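Lactose Operon Repressor (Escherichia coli, PDB 1JYE) represses transcription of the lactose operon by binding operator DNA, a block that is lifted when a sugar inducer binds. Local coordinates at residues 82-87 / 297-302; 197-201 / 242-246; 264-270 / 327-331. The protein carries 1 engineered substitution. All coordinates share one frame; numbering follows the deposited sequence.

Contact 1 (82-87 / 297-302). Engineered in segment 82-87: Leu84 (natural residue Lys).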
ATOM      1  N   ALA A  82      10.370   5.284   1.747  1.00 14.10           N
ATOM      2  CA  ALA A  82      11.248   6.052   2.621  1.00 14.16           C
ATOM      3  C   ALA A  82      12.694   5.955   2.146  1.00 14.18           C
ATOM      4  O   ALA A  82      13.451   6.920   2.233  1.00 15.41           O
ATOM      5  CB  ALA A  82      11.129   5.548   4.052  1.00 14.24           C
ATOM      6  N   ILE A  83      13.081   4.781   1.658  1.00 13.31           N
ATOM      7  CA  ILE A  83      14.432   4.587   1.149  1.00 13.53           C
ATOM      8  C   ILE A  83      14.660   5.512  -0.046  1.00 14.83           C
ATOM      9  O   ILE A  83      15.668   6.219  -0.118  1.00 15.96           O
ATOM     10  CB  ILE A  83      14.655   3.126   0.696  1.00 13.70           C
ATOM     11  CG1 ILE A  83      14.720   2.208   1.922  1.00 13.60           C
ATOM     12  CG2 ILE A  83      15.936   3.020  -0.132  1.00 13.64           C
ATOM     13  CD1 ILE A  83      14.832   0.737   1.576  1.00 14.92           C
ATOM     14  N   LEU A  84      13.710   5.515  -0.977  1.00 15.11           N
ATOM     15  CA  LEU A  84      13.828   6.349  -2.167  1.00 15.82           C
ATOM     16  C   LEU A  84      13.846   7.832  -1.822  1.00 17.11           C
ATOM     17  O   LEU A  84      14.571   8.612  -2.439  1.00 18.44           O
ATOM     18  CB  LEU A  84      12.679   6.056  -3.137  1.00 16.02           C
ATOM     19  CG  LEU A  84      12.624   4.630  -3.689  1.00 17.06           C
ATOM     20  CD1 LEU A  84      11.382   4.467  -4.557  1.00 19.52           C
ATOM     21  CD2 LEU A  84      13.885   4.331  -4.486  1.00 17.22           C
ATOM     22  N   SER A  85      13.048   8.224  -0.835  1.00 17.29           N
ATOM     23  CA  SER A  85      13.004   9.622  -0.427  1.00 18.95           C
ATOM     24  C   SER A  85      14.345  10.072   0.146  1.00 18.77           C
ATOM     25  O   SER A  85      14.880  11.114  -0.242  1.00 18.18           O
ATOM     26  CB  SER A  85      11.904   9.840   0.614  1.00 20.71           C
ATOM     27  OG  SER A  85      11.885  11.189   1.051  1.00 23.50           O
ATOM     28  N   ARG A  86      14.893   9.281   1.067  1.00 16.83           N
ATOM     29  CA  ARG A  86      16.165   9.623   1.694  1.00 18.16           C
ATOM     30  C   ARG A  86      17.322   9.560   0.702  1.00 19.37           C
ATOM     31  O   ARG A  86      18.243  10.378   0.759  1.00 20.62           O
ATOM     32  CB  ARG A  86      16.435   8.694   2.881  1.00 18.97           C
ATOM     33  CG  ARG A  86      17.658   9.074   3.707  1.00 20.15           C
ATOM     34  CD  ARG A  86      17.593  10.528   4.169  1.00 25.63           C
ATOM     35  NE  ARG A  86      18.674  10.855   5.094  1.00 27.31           N
ATOM     36  CZ  ARG A  86      19.061  12.093   5.386  1.00 30.90           C
ATOM     37  NH1 ARG A  86      18.457  13.131   4.822  1.00 30.91           N
ATOM     38  NH2 ARG A  86      20.054  12.294   6.244  1.00 31.30           N
ATOM     39  N   ALA A  87      17.276   8.591  -0.207  1.00 18.09           N
ATOM     40  CA  ALA A  87      18.322   8.450  -1.213  1.00 18.76           C
ATOM     41  C   ALA A  87      18.360   9.717  -2.063  1.00 20.74           C
ATOM     42  O   ALA A  87      19.428  10.270  -2.328  1.00 20.99           O
ATOM     43  CB  ALA A  87      18.047   7.239  -2.090  1.00 18.90           C
ATOM     44  N   GLY A 297      13.134   3.004   6.724  1.00 15.14           N
ATOM     45  CA  GLY A 297      13.660   3.236   5.390  1.00 15.31           C
ATOM     46  C   GLY A 297      14.673   4.363   5.372  1.00 15.36           C
ATOM     47  O   GLY A 297      15.749   4.237   4.788  1.00 14.75           O
ATOM     48  N   GLN A 298      14.329   5.473   6.016  1.00 15.74           N
ATOM     49  CA  GLN A 298      15.223   6.622   6.082  1.00 16.66           C
ATOM     50  C   GLN A 298      16.546   6.228   6.734  1.00 16.86           C
ATOM     51  O   GLN A 298      17.627   6.485   6.197  1.00 16.85           O
ATOM     52  CB  GLN A 298      14.567   7.737   6.899  1.00 20.46           C
ATOM     53  CG  GLN A 298      15.379   9.012   7.012  1.00 26.38           C
ATOM     54  CD  GLN A 298      14.769   9.983   8.005  1.00 30.21           C
ATOM     55  OE1 GLN A 298      14.912   9.821   9.218  1.00 33.33           O
ATOM     56  NE2 GLN A 298      14.064  10.986   7.495  1.00 32.85           N
ATOM     57  N   THR A 299      16.454   5.592   7.893  1.00 16.06           N
ATOM     58  CA  THR A 299      17.645   5.185   8.626  1.00 16.66           C
ATOM     59  C   THR A 299      18.509   4.195   7.847  1.00 16.24           C
ATOM     60  O   THR A 299      19.738   4.258   7.917  1.00 17.34           O
ATOM     61  CB  THR A 299      17.263   4.577   9.995  1.00 17.30           C
ATOM     62  OG1 THR A 299      16.434   5.507  10.711  1.00 19.16           O
ATOM     63  CG2 THR A 299      18.513   4.300  10.828  1.00 18.74           C
ATOM     64  N   SER A 300      17.882   3.299   7.088  1.00 15.53           N
ATOM     65  CA  SER A 300      18.642   2.311   6.324  1.00 14.70           C
ATOM     66  C   SER A 300      19.563   2.962   5.296  1.00 14.80           C
ATOM     67  O   SER A 300      20.665   2.474   5.040  1.00 14.32           O
ATOM     68  CB  SER A 300      17.703   1.313   5.625  1.00 15.28           C
ATOM     69  OG  SER A 300      16.998   1.906   4.544  1.00 16.44           O
ATOM     70  N   VAL A 301      19.119   4.066   4.704  1.00 13.79           N
ATOM     71  CA  VAL A 301      19.940   4.749   3.713  1.00 14.03           C
ATOM     72  C   VAL A 301      21.127   5.415   4.396  1.00 15.85           C
ATOM     73  O   VAL A 301      22.268   5.271   3.951  1.00 17.29           O
ATOM     74  CB  VAL A 301      19.125   5.809   2.939  1.00 14.48           C
ATOM     75  CG1 VAL A 301      20.036   6.579   1.983  1.00 15.60           C
ATOM     76  CG2 VAL A 301      18.014   5.126   2.155  1.00 14.85           C
ATOM     77  N   ASP A 302      20.863   6.131   5.485  1.00 16.67           N
ATOM     78  CA  ASP A 302      21.938   6.791   6.219  1.00 18.70           C
ATOM     79  C   ASP A 302      22.963   5.751   6.661  1.00 17.04           C
ATOM     80  O   ASP A 302      24.167   5.955   6.529  1.00 17.78           O
ATOM     81  CB  ASP A 302      21.397   7.514   7.460  1.00 21.97           C
ATOM     82  CG  ASP A 302      20.340   8.549   7.127  1.00 26.55           C
ATOM     83  OD1 ASP A 302      20.432   9.175   6.054  1.00 29.19           O
ATOM     84  OD2 ASP A 302      19.421   8.747   7.951  1.00 31.67           O
TER

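Contact 2 (197-201 / 242-246). With GOL (glycerol), chain B.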
ATOM      1  N   ARG A 197       7.152 -12.776  15.477  1.00 12.88           N
ATOM      2  CA  ARG A 197       5.944 -12.228  16.083  1.00 12.38           C
ATOM      3  C   ARG A 197       5.142 -13.321  16.791  1.00 13.02           C
ATOM      4  O   ARG A 197       4.706 -13.144  17.930  1.00 13.45           O
ATOM      5  CB  ARG A 197       5.095 -11.550  14.998  1.00 14.07           C
ATOM      6  CG  ARG A 197       3.943 -10.680  15.497  1.00 16.47           C
ATOM      7  CD  ARG A 197       3.532  -9.705  14.381  1.00 16.36           C
ATOM      8  NE  ARG A 197       4.693  -8.920  13.973  1.00 15.52           N
ATOM      9  CZ  ARG A 197       4.809  -8.248  12.830  1.00 17.44           C
ATOM     10  NH1 ARG A 197       3.824  -8.243  11.939  1.00 13.78           N
ATOM     11  NH2 ARG A 197       5.934  -7.595  12.568  1.00 16.59           N
ATOM     12  N   LEU A 198       4.960 -14.459  16.129  1.00 12.26           N
ATOM     13  CA  LEU A 198       4.203 -15.550  16.733  1.00 12.61           C
ATOM     14  C   LEU A 198       4.927 -16.096  17.965  1.00 12.03           C
ATOM     15  O   LEU A 198       4.300 -16.354  18.994  1.00 12.55           O
ATOM     16  CB  LEU A 198       3.975 -16.674  15.715  1.00 12.85           C
ATOM     17  CG  LEU A 198       3.207 -17.904  16.220  1.00 12.62           C
ATOM     18  CD1 LEU A 198       1.869 -17.481  16.819  1.00 13.79           C
ATOM     19  CD2 LEU A 198       2.995 -18.876  15.063  1.00 13.48           C
ATOM     20  N   ALA A 199       6.242 -16.265  17.866  1.00 12.42           N
ATOM     21  CA  ALA A 199       7.019 -16.781  18.995  1.00 13.43           C
ATOM     22  C   ALA A 199       6.909 -15.827  20.174  1.00 14.06           C
ATOM     23  O   ALA A 199       6.819 -16.254  21.330  1.00 13.79           O
ATOM     24  CB  ALA A 199       8.478 -16.959  18.595  1.00 14.98           C
ATOM     25  N   GLY A 200       6.922 -14.532  19.874  1.00 14.63           N
ATOM     26  CA  GLY A 200       6.813 -13.523  20.912  1.00 14.91           C
ATOM     27  C   GLY A 200       5.480 -13.576  21.625  1.00 13.72           C
ATOM     28  O   GLY A 200       5.436 -13.499  22.855  1.00 14.47           O
ATOM     29  N   TRP A 201       4.386 -13.689  20.870  1.00 13.08           N
ATOM     30  CA  TRP A 201       3.076 -13.764  21.500  1.00 12.78           C
ATOM     31  C   TRP A 201       3.041 -14.935  22.469  1.00 13.75           C
ATOM     32  O   TRP A 201       2.571 -14.799  23.594  1.00 14.45           O
ATOM     33  CB  TRP A 201       1.960 -13.959  20.478  1.00 13.92           C
ATOM     34  CG  TRP A 201       1.651 -12.742  19.688  1.00 12.00           C
ATOM     35  CD1 TRP A 201       1.787 -11.446  20.090  1.00 13.06           C
ATOM     36  CD2 TRP A 201       1.079 -12.703  18.380  1.00 13.29           C
ATOM     37  NE1 TRP A 201       1.329 -10.597  19.108  1.00 12.87           N
ATOM     38  CE2 TRP A 201       0.890 -11.343  18.049  1.00 12.87           C
ATOM     39  CE3 TRP A 201       0.705 -13.685  17.455  1.00 14.87           C
ATOM     40  CZ2 TRP A 201       0.339 -10.941  16.826  1.00 14.12           C
ATOM     41  CZ3 TRP A 201       0.158 -13.285  16.239  1.00 17.01           C
ATOM     42  CH2 TRP A 201      -0.020 -11.924  15.940  1.00 14.41           C
ATOM     43  N   MET A 242      -8.315 -11.123  20.231  1.00 14.94           N
ATOM     44  CA  MET A 242      -7.454 -11.686  19.202  1.00 15.16           C
ATOM     45  C   MET A 242      -6.225 -10.818  18.973  1.00 14.80           C
ATOM     46  O   MET A 242      -6.322  -9.593  18.924  1.00 15.64           O
ATOM     47  CB  MET A 242      -8.207 -11.793  17.867  1.00 15.67           C
ATOM     48  CG  MET A 242      -9.383 -12.752  17.841  1.00 17.92           C
ATOM     49  SD  MET A 242     -10.173 -12.740  16.209  1.00 18.83           S
ATOM     50  CE  MET A 242      -9.011 -13.686  15.246  1.00 18.92           C
ATOM     51  N   LEU A 243      -5.065 -11.460  18.857  1.00 12.63           N
ATOM     52  CA  LEU A 243      -3.824 -10.762  18.541  1.00 12.76           C
ATOM     53  C   LEU A 243      -3.628 -11.113  17.068  1.00 13.10           C
ATOM     54  O   LEU A 243      -3.526 -12.288  16.717  1.00 12.93           O
ATOM     55  CB  LEU A 243      -2.664 -11.306  19.386  1.00 13.08           C
ATOM     56  CG  LEU A 243      -2.650 -10.794  20.826  1.00 14.55           C
ATOM     57  CD1 LEU A 243      -1.768 -11.692  21.692  1.00 15.13           C
ATOM     58  CD2 LEU A 243      -2.156  -9.354  20.849  1.00 14.95           C
ATOM     59  N   VAL A 244      -3.605 -10.101  16.203  1.00 12.51           N
ATOM     60  CA  VAL A 244      -3.460 -10.329  14.765  1.00 13.74           C
ATOM     61  C   VAL A 244      -2.129  -9.776  14.250  1.00 12.43           C
ATOM     62  O   VAL A 244      -1.702  -8.692  14.648  1.00 12.68           O
ATOM     63  CB  VAL A 244      -4.651  -9.697  14.009  1.00 13.34           C
ATOM     64  CG1 VAL A 244      -4.585 -10.048  12.534  1.00 14.64           C
ATOM     65  CG2 VAL A 244      -5.959 -10.198  14.618  1.00 17.01           C
ATOM     66  N   ALA A 245      -1.490 -10.530  13.353  1.00 13.04           N
ATOM     67  CA  ALA A 245      -0.165 -10.198  12.836  1.00 12.38           C
ATOM     68  C   ALA A 245       0.026  -8.886  12.079  1.00 12.29           C
ATOM     69  O   ALA A 245       1.150  -8.405  11.969  1.00 12.99           O
ATOM     70  CB  ALA A 245       0.372 -11.369  12.009  1.00 15.40           C
ATOM     71  N   ASN A 246      -1.042  -8.330  11.523  1.00 12.69           N
ATOM     72  CA  ASN A 246      -0.917  -7.028  10.876  1.00 12.16           C
ATOM     73  C   ASN A 246      -2.283  -6.382  10.776  1.00 12.14           C
ATOM     74  O   ASN A 246      -3.301  -7.029  11.016  1.00 12.71           O
ATOM     75  CB  ASN A 246      -0.169  -7.115   9.522  1.00 12.76           C
ATOM     76  CG  ASN A 246      -1.033  -7.596   8.367  1.00 11.82           C
ATOM     77  OD1 ASN A 246      -2.093  -8.178   8.554  1.00 16.14           O
ATOM     78  ND2 ASN A 246      -0.547  -7.365   7.144  1.00 14.67           N
TER
HETATM   79  C1  GOL B 350       3.439  -6.815   7.579  1.00 21.60           C
HETATM   80  O1  GOL B 350       2.305  -5.981   7.381  1.00 19.12           O
HETATM   81  C2  GOL B 350       4.302  -6.259   8.710  1.00 23.55           C
HETATM   82  O2  GOL B 350       3.586  -6.316   9.934  1.00 22.10           O
HETATM   83  C3  GOL B 350       5.598  -7.051   8.839  1.00 26.84           C
HETATM   84  O3  GOL B 350       6.359  -6.542   9.925  1.00 27.81           O

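Contact 3 (264-270 / 327-331)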
ATOM      1  N   VAL A 264     -17.016  -5.820  17.535  1.00 21.15           N
ATOM      2  CA  VAL A 264     -15.571  -5.714  17.680  1.00 20.81           C
ATOM      3  C   VAL A 264     -15.373  -4.810  18.890  1.00 22.21           C
ATOM      4  O   VAL A 264     -15.964  -3.731  18.969  1.00 22.64           O
ATOM      5  CB  VAL A 264     -14.919  -5.067  16.442  1.00 19.74           C
ATOM      6  CG1 VAL A 264     -13.430  -4.845  16.687  1.00 20.28           C
ATOM      7  CG2 VAL A 264     -15.127  -5.950  15.231  1.00 19.57           C
ATOM      8  N   GLY A 265     -14.557  -5.258  19.837  1.00 22.34           N
ATOM      9  CA  GLY A 265     -14.323  -4.481  21.036  1.00 23.05           C
ATOM     10  C   GLY A 265     -15.148  -5.009  22.198  1.00 24.88           C
ATOM     11  O   GLY A 265     -14.622  -5.660  23.100  1.00 25.77           O
ATOM     12  N   ALA A 266     -16.450  -4.747  22.166  1.00 24.94           N
ATOM     13  CA  ALA A 266     -17.353  -5.182  23.228  1.00 25.53           C
ATOM     14  C   ALA A 266     -17.444  -6.700  23.381  1.00 25.42           C
ATOM     15  O   ALA A 266     -17.477  -7.212  24.498  1.00 26.21           O
ATOM     16  CB  ALA A 266     -18.742  -4.598  22.992  1.00 26.73           C
ATOM     17  N   ASP A 267     -17.496  -7.418  22.263  1.00 23.81           N
ATOM     18  CA  ASP A 267     -17.588  -8.874  22.303  1.00 22.87           C
ATOM     19  C   ASP A 267     -16.231  -9.527  22.076  1.00 21.59           C
ATOM     20  O   ASP A 267     -15.825 -10.408  22.831  1.00 21.21           O
ATOM     21  CB  ASP A 267     -18.596  -9.365  21.260  1.00 23.77           C
ATOM     22  CG  ASP A 267     -20.027  -8.991  21.615  1.00 24.54           C
ATOM     23  OD1 ASP A 267     -20.845  -8.806  20.691  1.00 25.14           O
ATOM     24  OD2 ASP A 267     -20.335  -8.891  22.824  1.00 26.04           O
ATOM     25  N   ILE A 268     -15.534  -9.102  21.028  1.00 20.11           N
ATOM     26  CA  ILE A 268     -14.213  -9.645  20.739  1.00 18.18           C
ATOM     27  C   ILE A 268     -13.247  -8.506  20.450  1.00 19.25           C
ATOM     28  O   ILE A 268     -13.400  -7.786  19.459  1.00 18.31           O
ATOM     29  CB  ILE A 268     -14.231 -10.596  19.526  1.00 17.56           C
ATOM     30  CG1 ILE A 268     -15.160 -11.782  19.803  1.00 16.74           C
ATOM     31  CG2 ILE A 268     -12.813 -11.095  19.240  1.00 17.44           C
ATOM     32  CD1 ILE A 268     -15.191 -12.812  18.695  1.00 18.99           C
ATOM     33  N   SER A 269     -12.264  -8.334  21.327  1.00 16.34           N
ATOM     34  CA  SER A 269     -11.267  -7.285  21.154  1.00 16.48           C
ATOM     35  C   SER A 269     -10.251  -7.718  20.111  1.00 16.45           C
ATOM     36  O   SER A 269      -9.986  -8.911  19.937  1.00 15.43           O
ATOM     37  CB  SER A 269     -10.557  -6.987  22.477  1.00 17.60           C
ATOM     38  OG  SER A 269     -11.417  -6.314  23.378  1.00 18.52           O
ATOM     39  N   VAL A 270      -9.675  -6.743  19.418  1.00 15.16           N
ATOM     40  CA  VAL A 270      -8.704  -7.038  18.379  1.00 15.26           C
ATOM     41  C   VAL A 270      -7.519  -6.091  18.437  1.00 15.82           C
ATOM     42  O   VAL A 270      -7.687  -4.880  18.597  1.00 16.11           O
ATOM     43  CB  VAL A 270      -9.351  -6.919  16.968  1.00 15.82           C
ATOM     44  CG1 VAL A 270      -8.319  -7.195  15.890  1.00 14.63           C
ATOM     45  CG2 VAL A 270     -10.520  -7.885  16.846  1.00 16.77           C
ATOM     46  N   LYS A 327     -10.145   1.964  19.409  1.00 18.14           N
ATOM     47  CA  LYS A 327     -11.471   1.504  19.817  1.00 18.42           C
ATOM     48  C   LYS A 327     -11.789   0.016  19.734  1.00 17.79           C
ATOM     49  O   LYS A 327     -12.939  -0.373  19.943  1.00 19.73           O
ATOM     50  CB  LYS A 327     -12.530   2.257  19.003  1.00 18.07           C
ATOM     51  CG  LYS A 327     -12.433   3.774  19.085  1.00 22.51           C
ATOM     52  CD  LYS A 327     -12.763   4.271  20.479  1.00 24.86           C
ATOM     53  CE  LYS A 327     -12.768   5.790  20.534  1.00 28.21           C
ATOM     54  NZ  LYS A 327     -13.137   6.279  21.891  1.00 31.34           N
ATOM     55  N   THR A 328     -10.798  -0.820  19.448  1.00 16.14           N
ATOM     56  CA  THR A 328     -11.064  -2.247  19.310  1.00 16.31           C
ATOM     57  C   THR A 328     -10.680  -3.114  20.502  1.00 16.15           C
ATOM     58  O   THR A 328     -10.746  -4.341  20.417  1.00 15.93           O
ATOM     59  CB  THR A 328     -10.360  -2.808  18.069  1.00 15.48           C
ATOM     60  OG1 THR A 328      -8.956  -2.552  18.169  1.00 15.08           O
ATOM     61  CG2 THR A 328     -10.906  -2.140  16.800  1.00 15.99           C
ATOM     62  N   THR A 329     -10.285  -2.485  21.603  1.00 16.41           N
ATOM     63  CA  THR A 329      -9.900  -3.228  22.801  1.00 19.25           C
ATOM     64  C   THR A 329     -10.594  -2.711  24.057  1.00 20.66           C
ATOM     65  O   THR A 329     -10.457  -1.543  24.433  1.00 21.02           O
ATOM     66  CB  THR A 329      -8.371  -3.191  23.025  1.00 19.38           C
ATOM     67  OG1 THR A 329      -7.896  -1.842  22.928  1.00 20.25           O
ATOM     68  CG2 THR A 329      -7.662  -4.057  21.999  1.00 19.51           C
ATOM     69  N   LEU A 330     -11.346  -3.603  24.693  1.00 20.92           N
ATOM     70  CA  LEU A 330     -12.081  -3.296  25.913  1.00 21.38           C
ATOM     71  C   LEU A 330     -12.007  -4.510  26.829  1.00 22.43           C
ATOM     72  O   LEU A 330     -11.578  -5.586  26.408  1.00 21.31           O
ATOM     73  CB  LEU A 330     -13.549  -3.004  25.591  1.00 22.71           C
ATOM     74  CG  LEU A 330     -13.868  -1.742  24.789  1.00 23.61           C
ATOM     75  CD1 LEU A 330     -15.322  -1.767  24.344  1.00 26.02           C
ATOM     76  CD2 LEU A 330     -13.587  -0.516  25.640  1.00 26.10           C
ATOM     77  N   ALA A 331     -12.418  -4.339  28.080  1.00 23.00           N
ATOM     78  CA  ALA A 331     -12.415  -5.451  29.024  1.00 24.65           C
ATOM     79  C   ALA A 331     -13.353  -6.511  28.452  1.00 26.40           C
ATOM     80  O   ALA A 331     -14.304  -6.182  27.740  1.00 28.64           O
ATOM     81  CB  ALA A 331     -12.908  -4.985  30.385  1.00 25.06           C
TER

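Contact 1 (82-87 / 297-302)
Asp302 OD1 is gripped by two nitrogens of one guanidinium. Arg86 NE donates to it at 2.6 Å, and Arg86 NH2 adds a weak, bent bond of 3.1 Å. NE reaches the syn lone pair of OD1, which lies close to the guanidinium plane, while the carboxylate stands perpendicular to that plane; the salt bridge thus uses a single oxygen rather than two side by side. Arg86 CG, anti to the backbone N (chi1 -173°), lies 3.7 Å from Val301 CB and next to Gln298 O; the bend at chi2 (54°) then turns CD and NE toward Asp302. The stem of Gln298 passes obliquely beside the arginine, CG against Arg86 CD. A leucine in place of Arg86 would probably leave the Asp302 carboxylate without its cationic partner.

Deeper in the interface the packing is mainly of aliphatic groups, against backbone and one hydroxyl. Val301 points into the facing helix, and its CG2 sits 3.4 Å from Ile83 O and also touches Ile83 CG2. Ile83 CG1 meets Ser300 OG, whose hydroxyl is turned back onto its own helix to donate to Gly297 O at 2.7 Å. The absence of a side chain at Gly297 lets Ala82 CB come to 3.7 Å from Gly297 CA, where a methyl group would collide. The axes accordingly approach to 7.5 Å, crossing at -48°.

Helices 74-89 and 293-308 lie together in the subdomain built on the parallel sheet 63-68, 93-98, 122-125 and 145-147, as in periplasmic binding protein-like folds. Ile83 and Ser300 rest on Ile123 of strand 122-125, Ala87 on Val94 of strand 93-98, and the engineered Leu84, directed away from helix 293-308, packs on Val94 and on Leu71 of the second subunit.

Contact 2 (197-201 / 242-246)
Trp201 lays its indole against the end of strand 241-244, with Leu243 over one face and the backbone of Val244 and Ala245 at the rim. Leu243 CB stands 4.0 Å from the centroid of the six-membered ring, 20° off its normal, a CH-pi contact, while Leu243 CD1 reaches the five-membered ring near Trp201 CD1. Over the opposite face, toward the rim, lies Arg197 O of the same helix. The far corner of the indole, Trp201 CH2, points edge-on at Ala245 N, 3.3 Å away, with Val244 C also at this edge and Ala245 CB 4.0 Å from CH2.

This is helix-on-strand packing in the second parallel sheet of the periplasmic binding protein-like fold, where the chain turns into helix 247-259 beside what is probably the inducer pocket, here holding a glycerol probably from the crystallisation liquor.

The Arg197 chain bends at chi3 (-56°), turning its guanidinium to Ala245 O, which takes a 2.7 Å hydrogen bond from Arg197 NH1 in the carbonyl plane. The guanidinium also makes a cation-pi contact with Tyr273. Arg197 NH1 binds glycerol O2 at 2.8 Å, and NH2 holds glycerol O3. Asp274 and Gln291 bind the glycerol too, and Asn246, N-cap of helix 247-259, gives ND2 to glycerol O1.

Contact 3 (264-270 / 327-331)
Val270 N donates to Thr328 O at 2.8 Å, joining the start of strand 269-271 to the chain near its C-terminal end. The backbones come nearest at two places, Gly265 to Thr328 and Ser269 to Thr329. Strand 269-271 is an edge strand, within this chain, of the second parallel sheet of the periplasmic binding protein-like fold, and the irregular segment 327-331 runs along it without forming a strand. Thr328 O also lies 3.1 Å from Ser269 CA in a CA-H...O contact. On the other segment a short loop precedes the strand, bridged by a bond from Gly265 N to Ile268 O; at the positive phi of Gly265 (101°) a beta carbon would run into the carbonyl oxygen of Val264.

Thr328 holds Val270 from both ends of its backbone. Besides the bond from its carbonyl to Val270 N, the hydroxyl donates to Val270 O over 2.7 Å, OG1 being placed between the backbone N and the carbonyl carbon by chi1 of 57°. The same hydroxyl is also bonded to Thr287 N. Ser269 OG takes a nearly straight bond from Leu330 N (3.0 Å, 173°). Thr329 turns its methyl CG2 to Val270 O, while its hydroxyl is bonded to Thr287 and His173.

Aliphatic groups cover the flanks. Leu330, exposed, lies over the backbone of Gly265 and Ala266, with CB near Gly265 O and CD1 near Ala266 N. The Val264 and Thr328 side chains run alongside one another in the same direction, CG1 of Val264 3.7 Å from CG2 of Thr328.

The three contacts are split between the two subdomains. Contact 1 lies on one side of the chain's centre, its middle about 27 Å from that of contact 2 and about 36 Å from that of contact 3, and touches neither. Contacts 2 and 3, with centres about 17 Å apart, share the other parallel sheet: strands 241-244 and 269-271 are neighbours in it, joined by Met242 N to Ser269 O at 2.8 Å. Along the chain, contact 2 falls inside the loop closed by contact 1, whereas contacts 1 and 3 interleave. The chain therefore returns to the first subdomain in helix 293-308 and then to the second, linking the halves between which effectors of this family bind.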